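Local coordinates for betainyl-CoA thiolase (Pseudomonas putida, PDB 2HLJ) that probably acts on acyl-CoA thioesters as a putative thioesterase of the hot-dog-fold superfamily, at the interface of chains A and B. Sequence-based numbering; all coordinates share one arbitrary frame. Chains: chain A/B, Hypothetical protein.

Contact 1: the interface of chains A and B. Residues chain A 24-27, 29; chain B 26, 29-30, 33.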
# COMPACT_ATOMS: atom_id res chain seq x y z
N ARG A 24 -0.45 -6.15 9.90
CA ARG A 24 -1.50 -5.51 9.08
C ARG A 24 -0.94 -5.09 7.72
O ARG A 24 0.24 -4.71 7.62
CB ARG A 24 -2.10 -4.31 9.83
CG ARG A 24 -3.13 -3.50 9.02
CD ARG A 24 -3.53 -2.25 9.74
NE ARG A 24 -4.28 -2.53 10.96
CZ ARG A 24 -5.57 -2.85 10.98
NH1 ARG A 24 -6.29 -2.94 9.84
NH2 ARG A 24 -6.15 -3.09 12.14
N ASP A 25 -1.78 -5.17 6.68
CA ASP A 25 -1.39 -4.92 5.30
C ASP A 25 -0.65 -3.59 5.13
O ASP A 25 0.38 -3.52 4.44
CB ASP A 25 -2.62 -4.96 4.34
CG ASP A 25 -3.81 -4.07 4.80
OD1 ASP A 25 -3.74 -3.28 5.80
OD2 ASP A 25 -4.86 -4.21 4.15
N ALA A 26 -1.14 -2.54 5.80
CA ALA A 26 -0.54 -1.21 5.60
C ALA A 26 0.90 -1.12 6.14
O ALA A 26 1.72 -0.32 5.68
CB ALA A 26 -1.41 -0.14 6.21
N PHE A 27 1.19 -1.95 7.15
CA PHE A 27 2.48 -1.90 7.81
C PHE A 27 3.54 -2.66 7.03
O PHE A 27 4.73 -2.39 7.20
CB PHE A 27 2.39 -2.33 9.28
CG PHE A 27 1.66 -1.33 10.16
CD1 PHE A 27 2.11 -0.03 10.25
CD2 PHE A 27 0.52 -1.68 10.86
CE1 PHE A 27 1.43 0.90 11.04
CE2 PHE A 27 -0.16 -0.77 11.63
CZ PHE A 27 0.30 0.53 11.71
N LEU A 29 3.63 -2.10 3.83
CA LEU A 29 3.95 -0.88 3.06
C LEU A 29 4.73 0.17 3.86
O LEU A 29 5.57 0.83 3.29
CB LEU A 29 2.70 -0.27 2.40
CG LEU A 29 2.93 0.62 1.18
CD1 LEU A 29 3.43 -0.15 -0.07
CD2 LEU A 29 1.62 1.36 0.81
N ALA B 26 2.36 5.09 3.13
CA ALA B 26 1.82 3.90 3.81
C ALA B 26 0.58 4.21 4.66
O ALA B 26 -0.27 3.34 4.90
CB ALA B 26 2.90 3.25 4.65
N LEU B 29 -2.70 4.04 2.94
CA LEU B 29 -3.12 2.62 3.03
C LEU B 29 -3.59 2.20 4.41
O LEU B 29 -4.51 1.40 4.51
CB LEU B 29 -2.03 1.67 2.49
CG LEU B 29 -2.49 0.29 2.02
CD1 LEU B 29 -3.34 0.34 0.72
CD2 LEU B 29 -1.26 -0.62 1.77
N LEU B 30 -3.01 2.74 5.49
CA LEU B 30 -3.53 2.49 6.83
C LEU B 30 -4.97 2.96 7.01
O LEU B 30 -5.81 2.24 7.59
CB LEU B 30 -2.62 3.11 7.92
CG LEU B 30 -3.05 2.76 9.33
CD1 LEU B 30 -3.05 1.25 9.55
CD2 LEU B 30 -2.19 3.47 10.40
N SER B 33 -7.12 0.60 5.38
CA SER B 33 -7.21 -0.67 6.16
C SER B 33 -8.26 -0.57 7.25
O SER B 33 -9.03 -1.50 7.49
CB SER B 33 -5.85 -1.02 6.82
OG SER B 33 -5.71 -2.41 7.14
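B:Ser33 turns its hydroxyl OG away from its own backbone N (chi1 -158°), which carries it across to A:Arg24 and A:Asp25. A:Arg24 runs out extended and then bends at chi3 (-67°), bringing its guanidinium end round to that hydroxyl. The hydrogen bonds run through OG in both directions: A:Arg24 NH1 donates to B:Ser33 OG at 2.8 Å, with OG lying at the guanidinium edge within 3° of its plane, and B:Ser33 OG donates to the carboxylate oxygen A:Asp25 OD1 at 2.5 Å. The hydroxyl meets OD1 on the syn side, somewhat out of the carboxylate plane. On its anti side A:Asp25 OD1 also accepts from the backbone N of A:Ala26 at 2.7 Å, a bent bond that helps hold the carboxylate toward chain B. B:Ser33 OG thus relays between the arginine and aspartate side chains of chain A.

Apolar packing adjoins this polar group. The methyl CB of A:Ala26 presses on the backbone of B:Leu30, 3.4 Å from its CA, a contact tighter than usual for two carbons. B:Leu30 sends CD1 against the aliphatic CD of A:Arg24 at 3.5 Å, the two side chains crossing at about a right angle, while the ring atom CZ of A:Phe27 lies 4.1 Å from both CD1 and CD2 of B:Leu30. Near the two-fold axis, A:Leu29 and B:Leu29 meet through their CD2 methyls at 3.6 Å, each flanked by Ala26 of the other chain.

In the fold, the patch joins the N-terminal parts of the two copies of helix 25-43, with A:Arg24 just before the helix of chain A.

Contact 2: the interface of chains A and B. Residues chain A 84-86, 89, 91, 111; chain B 155-156.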
# COMPACT_ATOMS: atom_id res chain seq x y z
N GLY A 84 14.35 1.26 -12.98
CA GLY A 84 14.41 2.29 -14.04
C GLY A 84 14.29 3.66 -13.41
O GLY A 84 13.87 3.78 -12.27
N PHE A 85 14.71 4.70 -14.12
CA PHE A 85 14.48 6.06 -13.68
C PHE A 85 14.60 7.00 -14.85
O PHE A 85 15.20 6.64 -15.87
CB PHE A 85 15.44 6.46 -12.54
CG PHE A 85 16.88 6.52 -12.93
CD1 PHE A 85 17.42 7.68 -13.45
CD2 PHE A 85 17.71 5.43 -12.76
CE1 PHE A 85 18.77 7.74 -13.77
CE2 PHE A 85 19.05 5.47 -13.11
CZ PHE A 85 19.58 6.63 -13.59
N ASP A 86 13.98 8.18 -14.74
CA ASP A 86 14.12 9.18 -15.79
C ASP A 86 14.60 10.46 -15.17
O ASP A 86 15.27 10.41 -14.15
CB ASP A 86 12.84 9.30 -16.62
CG ASP A 86 11.62 9.72 -15.81
OD1 ASP A 86 11.75 10.33 -14.72
OD2 ASP A 86 10.51 9.45 -16.31
N ARG A 89 11.66 10.69 -12.06
CA ARG A 89 10.92 9.56 -11.50
C ARG A 89 11.84 8.39 -11.23
O ARG A 89 12.79 8.19 -11.94
CB ARG A 89 9.77 9.12 -12.43
CG ARG A 89 8.52 10.01 -12.34
CD ARG A 89 7.64 9.87 -13.58
NE ARG A 89 8.35 10.47 -14.69
CZ ARG A 89 8.18 11.72 -15.11
NH1 ARG A 89 7.25 12.51 -14.59
NH2 ARG A 89 8.94 12.16 -16.09
N HIS A 91 11.69 4.18 -10.51
CA HIS A 91 10.87 2.96 -10.58
C HIS A 91 11.59 1.91 -9.72
O HIS A 91 12.72 1.54 -10.01
CB HIS A 91 10.70 2.57 -12.04
CG HIS A 91 9.74 1.45 -12.28
ND1 HIS A 91 9.67 0.79 -13.49
CD2 HIS A 91 8.80 0.88 -11.49
CE1 HIS A 91 8.73 -0.13 -13.43
NE2 HIS A 91 8.18 -0.09 -12.23
N MSE A 111 6.30 3.58 -8.16
CA MSE A 111 6.81 4.71 -8.92
C MSE A 111 6.80 5.95 -8.03
O MSE A 111 5.78 6.28 -7.43
CB MSE A 111 5.94 4.94 -10.17
CG MSE A 111 6.43 6.09 -11.04
SE MSE A 111 8.03 5.61 -11.98
CE MSE A 111 7.29 4.29 -13.20
N LEU B 155 7.16 4.01 -16.52
CA LEU B 155 7.75 5.36 -16.70
C LEU B 155 7.18 5.97 -17.99
O LEU B 155 6.93 5.25 -18.95
CB LEU B 155 9.29 5.31 -16.78
CG LEU B 155 10.10 4.88 -15.56
CD1 LEU B 155 11.53 4.61 -15.93
CD2 LEU B 155 10.05 5.93 -14.47
N PRO B 156 6.96 7.30 -18.01
CA PRO B 156 6.51 7.93 -19.26
C PRO B 156 7.57 7.75 -20.33
O PRO B 156 8.75 7.75 -20.01
CB PRO B 156 6.36 9.41 -18.88
CG PRO B 156 7.17 9.59 -17.67
CD PRO B 156 7.12 8.28 -16.93
O HOH W 1 10.60 8.30 -18.57
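Apolar contact centres on B:Leu155, whose branched end packs against residues of the chain A sheet. Its CD2 methyl lies 3.2 Å from the selenium SE of the selenomethionine A:Met111, a separation short enough to carry little weight, and the two side chains cross at about a right angle. A:Met111 bends at both chi2 (73°) and chi3 (69°), which brings its terminal methyl CE toward the leucine and over one face of the A:His91 ring, offset toward the rim. The other leucine methyl, CD1, rests against the backbone at A:Phe85, 3.7 Å from N, while CD2 also touches the CB of A:Arg89 at 3.8 Å.

A second kind of packing sets a proline against a flat cation. B:Pro156 lays CG over one face of the A:Arg89 guanidinium, 3.5 Å from CZ and offset toward the rim.

The polar interactions fix that guanidinium from within chain A. In a salt bridge, A:Arg89 NE donates to A:Asp86 OD2 at 2.9 Å on its syn lone pair, and NH2 reaches the same oxygen from above the carboxylate plane. Both bonds lie in the guanidinium plane, while the backbone N of A:Arg89 bonds to A:Asp86 OD1 at 2.7 Å. Replacing A:Arg89 by alanine is likely to leave the A:Asp86 carboxylate without its cationic mate and B:Pro156 without the guanidinium face it packs on. Water 1 is modelled as a bridge between A:Asp86 OD2 and the backbone O of B:Pro156, but both legs are very short and its details are doubtful.

Chain B's C-terminal tail crosses the sheet of chain A beside the turn between strands 75-85 and 89-98, with A:Met111 contributed by strand 106-114.

Contact 1 and contact 2 lie about 24 Å apart, measured between the centres of their C-alpha atoms, and share no residue. Contact 1 pairs the two copies of helix 25-43, whereas contact 2 sets the extended C-terminal tail of chain B on strands of chain A. Two-fold symmetry repeats each with the chains exchanged, so each subunit both offers a tail and receives one. The association thus combines a helical junction with reciprocal tail exchange, an arrangement consistent with the dimers of hot-dog-fold thioesterases, although the structure alone does not prove that this dimer is the form present in solution.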